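Local coordinates for cephalosporin hydroxylase CMCI (Streptomyces clavuligerus, PDB 2BM8), which probably takes part in cephamycin biosynthesis as a cephalosporin hydroxylase and has the Rossmann-like fold of SAM-dependent methyltransferases, at residues E179-P190 against Q223-A234. The protein carries 3 engineered substitutions. Residues are numbered along the deposited sequence; the frame is centred on the assembly and turned at random.
Sequences EGDYFIIEDMIP and QLDRGVLRRVAA
Strand 228-231 runs antiparallel to strand 182-185 and lies between it and the outermost strand 211-214, the 3-2-1-4-5-7-6 order characteristic of Rossmann-like methyltransferases. Phe183 and Leu229 are its hydrogen-bonded pair: Phe183 N reaches Leu229 O at 2.8 Å, and Leu229 N returns a bond to Phe183 O. Tyr182-Arg230 and Ile184-Val228 flank it as non-hydrogen-bonded pairs. The pairing runs on past the strand ends, from Gly180 N to Arg231 O at one end to Ile185 N bonding Gly227 O at the other. Beyond the type II turn from Leu224 to Gly227, Asp187 N donates to Gln223 O at 2.8 Å.

On the face bearing Tyr182 and Ile184, Arg230 CB lies over the Tyr182 ring, 4.0 Å from its centroid, in a CH-pi contact. Arg230 CG sits between the backbone N and carbonyl carbon (chi1 55°), and the extended chain then runs alongside the tyrosine, bringing CD to 3.7 Å from Tyr182 OH. Val228 CG1 fills the ring edge, 3.7 Å from Tyr182 CE2. A leucine in place of Tyr182 would probably uncover the aliphatic part of Arg230 and leave Asp214, the hydrogen-bond partner of the phenol, without its mate. Next along, Ile184 CG2 meets Leu224 CD2 at 3.8 Å, and that leucine methyl, CD2, also packs against Glu186 CG. A water links Asp187 OD1 to Gln223 NE2, while Gln223 OE1 is hydrogen-bonded to Thr69.

Helix 67-80 covers Ile184 and Leu224, while on the opposite face helix 165-175 packs against Phe183 and Leu229 through Met169. Arg230 NH2 forms a salt bridge with Asp35 of a second subunit, so this face also joins the assembly; within the sheet, strand 182-185 continues to strand 155-159 and strand 228-231 to strand 211-214.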
loop_
_atom_site.group_PDB
_atom_site.type_symbol
_atom_site.label_atom_id
_atom_site.label_comp_id
_atom_site.label_asym_id
_atom_site.label_seq_id
_atom_site.Cartn_x
_atom_site.Cartn_y
_atom_site.Cartn_z
ATOM N N GLU B 179 40.851 4.367 13.481
ATOM C CA GLU B 179 40.335 4.080 12.150
ATOM C C GLU B 179 39.657 2.702 12.126
ATOM O O GLU B 179 40.210 1.734 12.623
ATOM C CB GLU B 179 41.477 4.163 11.131
ATOM C CG GLU B 179 41.113 3.659 9.748
ATOM C CD GLU B 179 42.220 3.883 8.736
ATOM O OE1 GLU B 179 43.311 4.360 9.126
ATOM O OE2 GLU B 179 41.997 3.590 7.544
ATOM N N GLY B 180 38.452 2.629 11.567
ATOM C CA GLY B 180 37.684 1.393 11.551
ATOM C C GLY B 180 36.617 1.279 12.632
ATOM O O GLY B 180 35.618 0.584 12.417
ATOM N N ASP B 181 36.803 1.949 13.772
ATOM C CA ASP B 181 35.854 1.871 14.894
ATOM C C ASP B 181 34.506 2.472 14.534
ATOM O O ASP B 181 34.432 3.417 13.776
ATOM C CB ASP B 181 36.402 2.584 16.135
ATOM C CG ASP B 181 37.598 1.862 16.757
ATOM O OD1 ASP B 181 37.911 0.723 16.351
ATOM O OD2 ASP B 181 38.284 2.367 17.670
ATOM N N TYR B 182 33.437 1.912 15.074
ATOM C CA TYR B 182 32.100 2.355 14.739
ATOM C C TYR B 182 31.534 3.266 15.825
ATOM O O TYR B 182 31.787 3.075 17.004
ATOM C CB TYR B 182 31.197 1.142 14.527
ATOM C CG TYR B 182 31.328 0.534 13.145
ATOM C CD1 TYR B 182 32.300 -0.413 12.863
ATOM C CD2 TYR B 182 30.482 0.919 12.116
ATOM C CE1 TYR B 182 32.415 -0.963 11.591
ATOM C CE2 TYR B 182 30.596 0.372 10.852
ATOM C CZ TYR B 182 31.556 -0.565 10.598
ATOM O OH TYR B 182 31.665 -1.087 9.335
ATOM N N PHE B 183 30.826 4.305 15.414
ATOM C CA PHE B 183 29.997 5.079 16.316
ATOM C C PHE B 183 28.606 5.012 15.731
ATOM O O PHE B 183 28.393 5.486 14.626
ATOM C CB PHE B 183 30.468 6.532 16.435
ATOM C CG PHE B 183 29.761 7.314 17.533
ATOM C CD1 PHE B 183 30.383 7.551 18.748
ATOM C CD2 PHE B 183 28.474 7.809 17.346
ATOM C CE1 PHE B 183 29.739 8.277 19.752
ATOM C CE2 PHE B 183 27.832 8.535 18.357
ATOM C CZ PHE B 183 28.471 8.763 19.553
ATOM N N ILE B 184 27.675 4.422 16.484
ATOM C CA ILE B 184 26.344 4.107 15.992
ATOM C C ILE B 184 25.244 4.763 16.823
ATOM O O ILE B 184 25.223 4.648 18.050
ATOM C CB ILE B 184 26.149 2.582 15.971
ATOM C CG1 ILE B 184 26.999 1.980 14.850
ATOM C CG2 ILE B 184 24.686 2.226 15.753
ATOM C CD1 ILE B 184 27.242 0.513 14.980
ATOM N N ILE B 185 24.320 5.435 16.147
ATOM C CA ILE B 185 23.170 6.023 16.820
ATOM C C ILE B 185 21.935 5.301 16.353
ATOM O O ILE B 185 21.544 5.412 15.205
ATOM C CB ILE B 185 23.080 7.529 16.521
ATOM C CG1 ILE B 185 24.250 8.256 17.173
ATOM C CG2 ILE B 185 21.776 8.098 17.058
ATOM C CD1 ILE B 185 24.624 9.541 16.519
ATOM N N GLU B 186 21.320 4.544 17.243
ATOM C CA GLU B 186 20.130 3.786 16.879
ATOM C C GLU B 186 18.909 4.697 16.977
ATOM O O GLU B 186 18.903 5.614 17.783
ATOM C CB GLU B 186 19.988 2.556 17.777
ATOM C CG GLU B 186 21.159 1.570 17.684
ATOM C CD GLU B 186 20.853 0.193 18.278
ATOM O OE1 GLU B 186 19.749 0.018 18.821
ATOM O OE2 GLU B 186 21.731 -0.708 18.222
ATOM N N ASP B 187 17.931 4.489 16.090
ATOM C CA ASP B 187 16.576 5.047 16.179
ATOM C C ASP B 187 16.442 6.547 15.935
ATOM O O ASP B 187 15.577 6.977 15.155
ATOM C CB ASP B 187 15.936 4.711 17.532
ATOM C CG ASP B 187 15.734 3.214 17.727
ATOM O OD1 ASP B 187 14.952 2.626 16.933
ATOM O OD2 ASP B 187 16.313 2.553 18.621
ATOM N N MET B 188 17.285 7.338 16.595
ATOM C CA MET B 188 17.004 8.756 16.761
ATOM C C MET B 188 17.321 9.661 15.570
ATOM O O MET B 188 16.664 10.693 15.411
ATOM C CB MET B 188 17.694 9.302 18.020
ATOM C CG MET B 188 17.079 10.619 18.530
ATOM S SD MET B 188 15.258 10.572 18.838
ATOM C CE MET B 188 15.204 10.285 20.626
ATOM N N ILE B 189 18.290 9.291 14.730
ATOM C CA ILE B 189 18.732 10.209 13.674
ATOM C C ILE B 189 17.630 10.633 12.703
ATOM O O ILE B 189 17.533 11.797 12.381
ATOM C CB ILE B 189 19.992 9.690 12.945
ATOM C CG1 ILE B 189 21.221 10.223 13.681
ATOM C CG2 ILE B 189 20.032 10.137 11.485
ATOM C CD1 ILE B 189 22.517 9.646 13.263
ATOM N N PRO B 190 16.814 9.719 12.217
ATOM C CA PRO B 190 15.671 10.098 11.379
ATOM C C PRO B 190 14.698 11.077 12.023
ATOM O O PRO B 190 14.166 11.902 11.295
ATOM C CB PRO B 190 14.985 8.758 11.116
ATOM C CG PRO B 190 16.116 7.805 11.143
ATOM C CD PRO B 190 16.916 8.260 12.348
ATOM N N GLN B 223 15.938 0.230 12.613
ATOM C CA GLN B 223 16.519 0.786 13.841
ATOM C C GLN B 223 17.877 1.461 13.608
ATOM O O GLN B 223 18.203 2.434 14.277
ATOM C CB GLN B 223 16.648 -0.278 14.946
ATOM C CG GLN B 223 15.317 -0.642 15.650
ATOM C CD GLN B 223 15.460 -1.863 16.552
ATOM O OE1 GLN B 223 16.129 -2.843 16.172
ATOM N NE2 GLN B 223 14.828 -1.819 17.748
ATOM N N LEU B 224 18.669 0.951 12.678
ATOM C CA LEU B 224 19.977 1.521 12.403
ATOM C C LEU B 224 19.977 2.510 11.238
ATOM O O LEU B 224 20.998 3.098 10.943
ATOM C CB LEU B 224 20.950 0.404 12.085
ATOM C CG LEU B 224 21.160 -0.613 13.183
ATOM C CD1 LEU B 224 21.985 -1.759 12.643
ATOM C CD2 LEU B 224 21.823 0.053 14.375
ATOM N N ASP B 225 18.828 2.655 10.584
ATOM C CA ASP B 225 18.606 3.544 9.446
ATOM C C ASP B 225 19.444 4.797 9.525
ATOM O O ASP B 225 19.289 5.588 10.457
ATOM C CB ASP B 225 17.119 3.959 9.434
ATOM C CG ASP B 225 16.685 4.603 8.131
ATOM O OD1 ASP B 225 17.496 4.855 7.230
ATOM O OD2 ASP B 225 15.506 4.903 7.920
ATOM N N ARG B 226 20.331 4.963 8.544
ATOM C CA ARG B 226 21.120 6.184 8.359
ATOM C C ARG B 226 21.908 6.638 9.605
ATOM O O ARG B 226 22.191 7.827 9.744
ATOM C CB ARG B 226 20.207 7.320 7.878
ATOM C CG ARG B 226 19.634 7.149 6.474
ATOM C CD ARG B 226 18.518 8.150 6.143
ATOM N NE ARG B 226 17.254 7.767 6.778
ATOM C CZ ARG B 226 16.182 8.547 6.894
ATOM N NH1 ARG B 226 16.178 9.788 6.436
ATOM N NH2 ARG B 226 15.097 8.080 7.494
ATOM N N GLY B 227 22.282 5.693 10.476
ATOM C CA GLY B 227 22.907 6.002 11.761
ATOM C C GLY B 227 24.198 5.256 12.066
ATOM O O GLY B 227 24.728 5.365 13.173
ATOM N N VAL B 228 24.721 4.518 11.085
ATOM C CA VAL B 228 25.909 3.699 11.271
ATOM C C VAL B 228 27.107 4.480 10.755
ATOM O O VAL B 228 27.272 4.641 9.547
ATOM C CB VAL B 228 25.790 2.355 10.507
ATOM C CG1 VAL B 228 27.056 1.503 10.685
ATOM C CG2 VAL B 228 24.559 1.582 10.956
ATOM N N LEU B 229 27.927 4.993 11.671
ATOM C CA LEU B 229 29.102 5.771 11.295
ATOM C C LEU B 229 30.376 5.048 11.683
ATOM O O LEU B 229 30.384 4.277 12.625
ATOM C CB LEU B 229 29.075 7.135 11.978
ATOM C CG LEU B 229 27.720 7.825 12.045
ATOM C CD1 LEU B 229 27.868 9.145 12.762
ATOM C CD2 LEU B 229 27.148 8.020 10.644
ATOM N N ARG B 230 31.458 5.289 10.957
ATOM C CA ARG B 230 32.761 4.804 11.397
ATOM C C ARG B 230 33.898 5.784 11.126
ATOM O O ARG B 230 33.766 6.740 10.378
ATOM C CB ARG B 230 33.068 3.427 10.801
ATOM C CG ARG B 230 32.994 3.359 9.312
ATOM C CD ARG B 230 33.510 2.050 8.728
ATOM N NE ARG B 230 33.893 2.218 7.325
ATOM C CZ ARG B 230 34.073 1.221 6.468
ATOM N NH1 ARG B 230 33.922 -0.039 6.851
ATOM N NH2 ARG B 230 34.406 1.480 5.216
ATOM N N ARG B 231 35.021 5.519 11.766
ATOM C CA ARG B 231 36.177 6.378 11.692
ATOM C C ARG B 231 36.930 6.139 10.381
ATOM O O ARG B 231 37.421 5.044 10.135
ATOM C CB ARG B 231 37.084 6.105 12.899
ATOM C CG ARG B 231 37.408 7.325 13.705
ATOM C CD ARG B 231 38.074 8.361 12.893
ATOM N NE ARG B 231 38.924 9.243 13.669
ATOM C CZ ARG B 231 39.666 10.187 13.124
ATOM N NH1 ARG B 231 39.653 10.362 11.810
ATOM N NH2 ARG B 231 40.413 10.962 13.888
ATOM N N VAL B 232 36.984 7.171 9.541
ATOM C CA VAL B 232 37.738 7.154 8.274
ATOM C C VAL B 232 39.230 7.367 8.569
ATOM O O VAL B 232 39.590 7.907 9.633
ATOM C CB VAL B 232 37.213 8.253 7.296
ATOM C CG1 VAL B 232 38.057 8.359 6.010
ATOM C CG2 VAL B 232 35.783 7.983 6.940
ATOM N N ALA B 233 40.082 6.924 7.638
ATOM C CA ALA B 233 41.543 7.045 7.766
ATOM C C ALA B 233 42.025 8.454 8.173
ATOM O O ALA B 233 41.536 9.468 7.653
ATOM C CB ALA B 233 42.237 6.598 6.445
ATOM N N ALA B 234 42.975 8.493 9.112
ATOM C CA ALA B 234 43.599 9.743 9.566
ATOM C C ALA B 234 44.904 9.997 8.812
ATOM O O ALA B 234 44.900 10.225 7.599
ATOM C CB ALA B 234 43.859 9.694 11.079
HETATM O O HOH W 1 13.418 0.974 18.159
#